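Local coordinates for DUF724 domain-containing protein 6-like (Raphanus sativus, PDB 5ZWX), which binds histone H3 tails carrying the H3K9me2 mark through its tandem Agenet domains and, like its Arabidopsis counterpart, probably links this mark to DNA methylation, at residues Q76-A81 against H142-N147; V99-S104 against D137-H142. All blocks are in the same frame, centred on the assembly; numbering follows the deposited sequence.

Contact 1: residues Q76-A81 against H142-N147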
loop_
_atom_site.group_PDB
_atom_site.type_symbol
_atom_site.label_atom_id
_atom_site.label_comp_id
_atom_site.label_asym_id
_atom_site.label_seq_id
_atom_site.Cartn_x
_atom_site.Cartn_y
_atom_site.Cartn_z
ATOM N N GLN A 76 -7.875 -0.684 -8.085
ATOM C CA GLN A 76 -6.488 -0.454 -7.622
ATOM C C GLN A 76 -6.448 0.190 -6.230
ATOM O O GLN A 76 -5.386 0.310 -5.630
ATOM C CB GLN A 76 -5.735 0.426 -8.603
ATOM C CG GLN A 76 -5.428 -0.257 -9.894
ATOM C CD GLN A 76 -4.675 0.651 -10.847
ATOM O OE1 GLN A 76 -5.240 1.122 -11.820
ATOM N NE2 GLN A 76 -3.404 0.925 -10.553
ATOM N N LEU A 77 -7.609 0.591 -5.710
ATOM C CA LEU A 77 -7.639 1.385 -4.481
ATOM C C LEU A 77 -8.250 0.618 -3.320
ATOM O O LEU A 77 -9.143 -0.202 -3.530
ATOM C CB LEU A 77 -8.445 2.674 -4.696
ATOM C CG LEU A 77 -7.930 3.560 -5.835
ATOM C CD1 LEU A 77 -8.769 4.834 -6.006
ATOM C CD2 LEU A 77 -6.448 3.901 -5.585
ATOM N N ARG A 78 -7.762 0.892 -2.113
ATOM C CA ARG A 78 -8.433 0.410 -0.906
ATOM C C ARG A 78 -8.294 1.457 0.181
ATOM O O ARG A 78 -7.541 2.409 0.007
ATOM C CB ARG A 78 -7.878 -0.934 -0.468
ATOM C CG ARG A 78 -6.405 -0.831 0.074
ATOM C CD ARG A 78 -5.826 -2.213 0.346
ATOM N NE ARG A 78 -4.673 -2.095 1.274
ATOM C CZ ARG A 78 -4.105 -3.134 1.893
ATOM N NH1 ARG A 78 -4.550 -4.368 1.668
ATOM N NH2 ARG A 78 -3.099 -2.938 2.736
ATOM N N PRO A 79 -9.065 1.343 1.288
ATOM C CA PRO A 79 -8.905 2.385 2.286
ATOM C C PRO A 79 -7.555 2.206 2.994
ATOM O O PRO A 79 -6.982 1.133 2.842
ATOM C CB PRO A 79 -10.100 2.151 3.260
ATOM C CG PRO A 79 -10.998 1.195 2.564
ATOM C CD PRO A 79 -10.101 0.369 1.677
ATOM N N PRO A 80 -7.097 3.213 3.743
ATOM C CA PRO A 80 -5.940 3.032 4.631
ATOM C C PRO A 80 -6.102 1.798 5.505
ATOM O O PRO A 80 -7.174 1.540 6.018
ATOM C CB PRO A 80 -5.956 4.290 5.498
ATOM C CG PRO A 80 -6.709 5.283 4.705
ATOM C CD PRO A 80 -7.747 4.515 3.981
ATOM N N ALA A 81 -5.033 1.033 5.656
ATOM C CA ALA A 81 -5.045 -0.142 6.496
ATOM C C ALA A 81 -5.518 0.240 7.907
ATOM O O ALA A 81 -5.267 1.353 8.376
ATOM C CB ALA A 81 -3.631 -0.774 6.537
ATOM N N HIS A 142 0.019 -7.829 7.489
ATOM C CA HIS A 142 -0.676 -7.673 6.218
ATOM C C HIS A 142 -2.176 -7.890 6.398
ATOM O O HIS A 142 -2.575 -8.779 7.140
ATOM C CB HIS A 142 -0.156 -8.667 5.186
ATOM C CG HIS A 142 -0.758 -8.482 3.836
ATOM N ND1 HIS A 142 -0.354 -7.485 2.968
ATOM C CD2 HIS A 142 -1.798 -9.104 3.225
ATOM C CE1 HIS A 142 -1.079 -7.535 1.869
ATOM N NE2 HIS A 142 -1.973 -8.508 2.001
ATOM N N ARG A 143 -2.975 -7.080 5.722
ATOM C CA ARG A 143 -4.434 -7.253 5.710
ATOM C C ARG A 143 -4.947 -7.120 4.293
ATOM O O ARG A 143 -4.284 -6.492 3.454
ATOM C CB ARG A 143 -5.126 -6.225 6.610
ATOM C CG ARG A 143 -4.775 -6.326 8.084
ATOM C CD ARG A 143 -6.043 -6.214 8.956
ATOM N NE ARG A 143 -5.715 -5.687 10.278
ATOM C CZ ARG A 143 -6.588 -5.480 11.255
ATOM N NH1 ARG A 143 -7.877 -5.753 11.080
ATOM N NH2 ARG A 143 -6.165 -4.993 12.413
ATOM N N GLU A 144 -6.136 -7.684 4.012
ATOM C CA GLU A 144 -6.680 -7.587 2.668
ATOM C C GLU A 144 -8.028 -6.924 2.757
ATOM O O GLU A 144 -8.741 -7.113 3.732
ATOM C CB GLU A 144 -6.802 -8.956 1.991
ATOM C CG GLU A 144 -5.473 -9.578 1.546
ATOM C CD GLU A 144 -4.861 -8.944 0.287
ATOM O OE1 GLU A 144 -5.527 -8.192 -0.453
ATOM O OE2 GLU A 144 -3.696 -9.232 0.013
ATOM N N TRP A 145 -8.328 -6.088 1.780
ATOM C CA TRP A 145 -9.627 -5.428 1.680
ATOM C C TRP A 145 -10.473 -6.231 0.718
ATOM O O TRP A 145 -10.235 -6.245 -0.469
ATOM C CB TRP A 145 -9.434 -3.986 1.231
ATOM C CG TRP A 145 -10.652 -3.259 0.902
ATOM C CD1 TRP A 145 -11.120 -2.960 -0.344
ATOM C CD2 TRP A 145 -11.582 -2.701 1.835
ATOM N NE1 TRP A 145 -12.310 -2.255 -0.242
ATOM C CE2 TRP A 145 -12.595 -2.067 1.088
ATOM C CE3 TRP A 145 -11.638 -2.653 3.228
ATOM C CZ2 TRP A 145 -13.674 -1.418 1.696
ATOM C CZ3 TRP A 145 -12.712 -2.012 3.828
ATOM C CH2 TRP A 145 -13.710 -1.399 3.062
ATOM N N VAL A 146 -11.453 -6.952 1.248
ATOM C CA VAL A 146 -12.179 -7.918 0.459
ATOM C C VAL A 146 -13.661 -7.799 0.815
ATOM O O VAL A 146 -14.032 -7.744 1.994
ATOM C CB VAL A 146 -11.651 -9.366 0.697
ATOM C CG1 VAL A 146 -12.335 -10.349 -0.225
ATOM C CG2 VAL A 146 -10.126 -9.430 0.492
ATOM N N ASN A 147 -14.489 -7.699 -0.211
ATOM C CA ASN A 147 -15.933 -7.586 0.007
ATOM C C ASN A 147 -16.310 -6.439 0.930
ATOM O O ASN A 147 -17.172 -6.588 1.779
ATOM C CB ASN A 147 -16.472 -8.888 0.580
ATOM C CG ASN A 147 -17.103 -9.752 -0.469
ATOM O OD1 ASN A 147 -18.329 -9.784 -0.609
ATOM N ND2 ASN A 147 -16.270 -10.454 -1.229
HETATM O O HOH W 1 -1.762 -4.549 4.551
HETATM O O HOH W 2 -6.368 -5.691 -0.284
#

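Contact 2: residues V99-S104 against D137-H142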
loop_
_atom_site.group_PDB
_atom_site.type_symbol
_atom_site.label_atom_id
_atom_site.label_comp_id
_atom_site.label_asym_id
_atom_site.label_seq_id
_atom_site.Cartn_x
_atom_site.Cartn_y
_atom_site.Cartn_z
ATOM N N VAL A 99 3.498 -9.988 6.178
ATOM C CA VAL A 99 3.720 -8.613 6.609
ATOM C C VAL A 99 3.849 -7.708 5.395
ATOM O O VAL A 99 4.045 -8.188 4.279
ATOM C CB VAL A 99 4.999 -8.473 7.481
ATOM C CG1 VAL A 99 4.811 -9.231 8.826
ATOM C CG2 VAL A 99 6.242 -8.975 6.721
ATOM N N ASP A 100 3.703 -6.405 5.598
ATOM C CA ASP A 100 4.208 -5.445 4.615
ATOM C C ASP A 100 5.394 -4.746 5.256
ATOM O O ASP A 100 5.353 -4.412 6.437
ATOM C CB ASP A 100 3.180 -4.394 4.206
ATOM C CG ASP A 100 1.859 -4.987 3.776
ATOM O OD1 ASP A 100 1.836 -6.115 3.227
ATOM O OD2 ASP A 100 0.830 -4.303 4.008
ATOM N N ALA A 101 6.442 -4.514 4.460
ATOM C CA ALA A 101 7.627 -3.789 4.896
ATOM C C ALA A 101 7.682 -2.406 4.247
ATOM O O ALA A 101 7.425 -2.265 3.042
ATOM C CB ALA A 101 8.892 -4.583 4.542
ATOM N N PHE A 102 7.992 -1.386 5.030
ATOM C CA PHE A 102 8.128 -0.051 4.462
ATOM C C PHE A 102 9.462 0.119 3.760
ATOM O O PHE A 102 10.532 0.056 4.391
ATOM C CB PHE A 102 7.974 1.018 5.518
ATOM C CG PHE A 102 7.597 2.354 4.957
ATOM C CD1 PHE A 102 6.340 2.544 4.361
ATOM C CD2 PHE A 102 8.476 3.421 5.029
ATOM C CE1 PHE A 102 5.985 3.784 3.847
ATOM C CE2 PHE A 102 8.122 4.664 4.516
ATOM C CZ PHE A 102 6.870 4.844 3.933
ATOM N N TYR A 103 9.415 0.354 2.452
ATOM C CA TYR A 103 10.676 0.293 1.650
ATOM C C TYR A 103 10.446 1.187 0.443
ATOM O O TYR A 103 9.315 1.181 -0.109
ATOM C CB TYR A 103 10.918 -1.152 1.240
ATOM C CG TYR A 103 12.219 -1.434 0.545
ATOM C CD1 TYR A 103 12.319 -1.348 -0.840
ATOM C CD2 TYR A 103 13.325 -1.852 1.283
ATOM C CE1 TYR A 103 13.559 -1.621 -1.474
ATOM C CE2 TYR A 103 14.517 -2.128 0.687
ATOM C CZ TYR A 103 14.631 -2.019 -0.691
ATOM O OH TYR A 103 15.833 -2.328 -1.240
ATOM N N SER A 104 11.429 2.003 0.066
ATOM C CA SER A 104 11.217 2.989 -1.016
ATOM C C SER A 104 9.889 3.762 -0.866
ATOM O O SER A 104 9.183 4.002 -1.874
ATOM C CB SER A 104 11.236 2.300 -2.381
ATOM O OG SER A 104 12.494 1.691 -2.640
ATOM N N ASP A 137 9.690 -1.981 13.723
ATOM C CA ASP A 137 8.932 -0.756 13.433
ATOM C C ASP A 137 8.848 -0.418 11.929
ATOM O O ASP A 137 8.209 0.565 11.556
ATOM C CB ASP A 137 9.522 0.428 14.209
ATOM C CG ASP A 137 11.017 0.574 14.004
ATOM O OD1 ASP A 137 11.772 0.585 15.001
ATOM O OD2 ASP A 137 11.443 0.674 12.842
ATOM N N GLU A 138 9.482 -1.221 11.068
ATOM C CA GLU A 138 9.354 -1.064 9.615
ATOM C C GLU A 138 8.311 -2.004 9.011
ATOM O O GLU A 138 8.112 -2.023 7.783
ATOM C CB GLU A 138 10.716 -1.312 8.930
ATOM C CG GLU A 138 11.766 -0.325 9.345
ATOM C CD GLU A 138 13.127 -0.633 8.670
ATOM O OE1 GLU A 138 13.831 -1.555 9.142
ATOM O OE2 GLU A 138 13.462 0.053 7.673
ATOM N N LEU A 139 7.656 -2.797 9.861
ATOM C CA LEU A 139 6.710 -3.797 9.353
ATOM C C LEU A 139 5.301 -3.532 9.865
ATOM O O LEU A 139 5.132 -2.953 10.936
ATOM C CB LEU A 139 7.111 -5.201 9.775
ATOM C CG LEU A 139 8.546 -5.645 9.461
ATOM C CD1 LEU A 139 8.673 -7.019 10.045
ATOM C CD2 LEU A 139 8.747 -5.673 7.947
ATOM N N ARG A 140 4.306 -3.966 9.092
ATOM C CA ARG A 140 2.935 -4.042 9.607
ATOM C C ARG A 140 2.334 -5.416 9.258
ATOM O O ARG A 140 2.701 -6.023 8.285
ATOM C CB ARG A 140 2.084 -2.903 9.027
ATOM C CG ARG A 140 1.854 -3.007 7.521
ATOM C CD ARG A 140 1.041 -1.782 6.951
ATOM N NE ARG A 140 0.703 -1.946 5.524
ATOM C CZ ARG A 140 -0.051 -1.092 4.816
ATOM N NH1 ARG A 140 -0.524 0.026 5.376
ATOM N NH2 ARG A 140 -0.322 -1.349 3.531
ATOM N N PHE A 141 1.377 -5.902 10.032
ATOM C CA PHE A 141 0.758 -7.168 9.677
ATOM C C PHE A 141 -0.064 -6.912 8.448
ATOM O O PHE A 141 -0.700 -5.866 8.349
ATOM C CB PHE A 141 -0.084 -7.726 10.840
ATOM C CG PHE A 141 0.759 -8.232 11.956
ATOM C CD1 PHE A 141 1.430 -9.432 11.824
ATOM C CD2 PHE A 141 0.912 -7.502 13.126
ATOM C CE1 PHE A 141 2.238 -9.912 12.853
ATOM C CE2 PHE A 141 1.696 -7.975 14.158
ATOM C CZ PHE A 141 2.368 -9.183 14.020
ATOM N N HIS A 142 0.019 -7.829 7.489
ATOM C CA HIS A 142 -0.676 -7.673 6.218
ATOM C C HIS A 142 -2.176 -7.890 6.398
ATOM O O HIS A 142 -2.575 -8.779 7.140
ATOM C CB HIS A 142 -0.156 -8.667 5.186
ATOM C CG HIS A 142 -0.758 -8.482 3.836
ATOM N ND1 HIS A 142 -0.354 -7.485 2.968
ATOM C CD2 HIS A 142 -1.798 -9.104 3.225
ATOM C CE1 HIS A 142 -1.079 -7.535 1.869
ATOM N NE2 HIS A 142 -1.973 -8.508 2.001
HETATM O O HOH W 3 11.451 1.663 6.701
HETATM O O HOH W 4 13.216 0.289 4.543
#

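Contact 1: residues Q76-A81 against H142-N147
One direct hydrogen bond joins the segments: Arg78 NH1 donates to Arg143 O at 2.8 Å, bent to 147° at the hydrogen and arriving above the carbonyl plane. The Arg78 chain starts in the crowded position between backbone N and carbonyl carbon (chi1 69°) and then runs extended, sliding past Trp145 in the opposite direction. Two waters in the guanidinium plane widen the grip. Water 1 accepts from Arg78 NH2 and Arg143 N; water 2 accepts from Arg78 NH1 and Trp145 N and donates to Glu144 OE1. The other carboxylate oxygen, Glu144 OE2, takes a nearly straight bond from His142 NE2 at 2.7 Å, in the imidazole plane. Arg78 lies on short strand 77-78 of the Agenet domain, an SH3-like barrel, and pairs with Glu21 of strand 19-22 through its backbone and a salt bridge; its guanidinium, also in a cation-pi contact with Trp33, reaches from this barrel to strand 139-146. Apolar packing falls to Pro79, whose CD sits over one indole face, 3.5 Å from the centroid of the five-membered ring, in a CH-pi contact. The two groups cross at about a right angle, while Arg78 CB meets Trp145 CD1 at 3.8 Å. An alanine in place of Trp145 removes the indole face under Pro79 CD and would probably loosen the packing between 76-81 and strand 139-146. Trp150 meets the indole edge-to-face.

Contact 2: residues V99-S104 against D137-H142
Strands 99-103 and 139-141 pair antiparallel in the second SH3-like barrel of the cassette, their directions 156° apart. Asp100 and Arg140 form the hydrogen-bonded pair, with reciprocal N-H to O bonds of 2.9 Å between Asp100 N and Arg140 O and between Arg140 N and Asp100 O. Their side chains share one face of the sheet and cross obliquely, carboxylate and guanidinium planes 57° apart. Asp100 CG lies anti to the carbonyl carbon (chi1 -51°), which places the carboxylate between Arg140 and His142. Arg140 NE donates to the anti lone pair of Asp100 OD2 at 2.8 Å, forming a salt bridge; NH2 adds a weak bond to the same oxygen. The imidazole of His142 stands almost perpendicular to the carboxylate, and its ND1 approaches edge-on. With His142 NE2 also donating to Glu144, the ring is probably protonated, stabilised by two carboxylates. Arg140 NH1 has a second acidic partner in Glu21, and Trp107 provides a cation-pi contact. On the opposite face Ala101 CB meets Leu139 CD2 at 3.6 Å, joining a hydrophobic cluster with Phe134. The pairing ends where Phe102 N donates to Glu138 O at 2.8 Å, nearly along the C=O axis. Two waters then bridge Phe102 O and Glu138 OE2, while Glu138 OE1 accepts from Arg135 N. The His142 ND1 bond to Asp100 OD1, just 2.6 Å long, uses the syn lone pair.

In the fold
Strand 139-146 carries both contacts: its first part pairs with 98-103 in contact 2, and its continuation meets the first Agenet domain in contact 1. Their centres lie 15 Å apart, and His142 belongs to both, joining Asp100 on one side to Glu144 on the other. They also touch directly where Ala81 CB packs against Arg140 NH1 at 3.4 Å. Glu21 salt-bridges both Arg78 and Arg140, probably easing the repulsion between their neighbouring NH2 groups. The far end of contact 2 reaches the bound H3K9me2 peptide: Tyr103 lies against a modified residue of the peptide and Ser104 against one of its basic residues, whereas contact 1 joins the two domains.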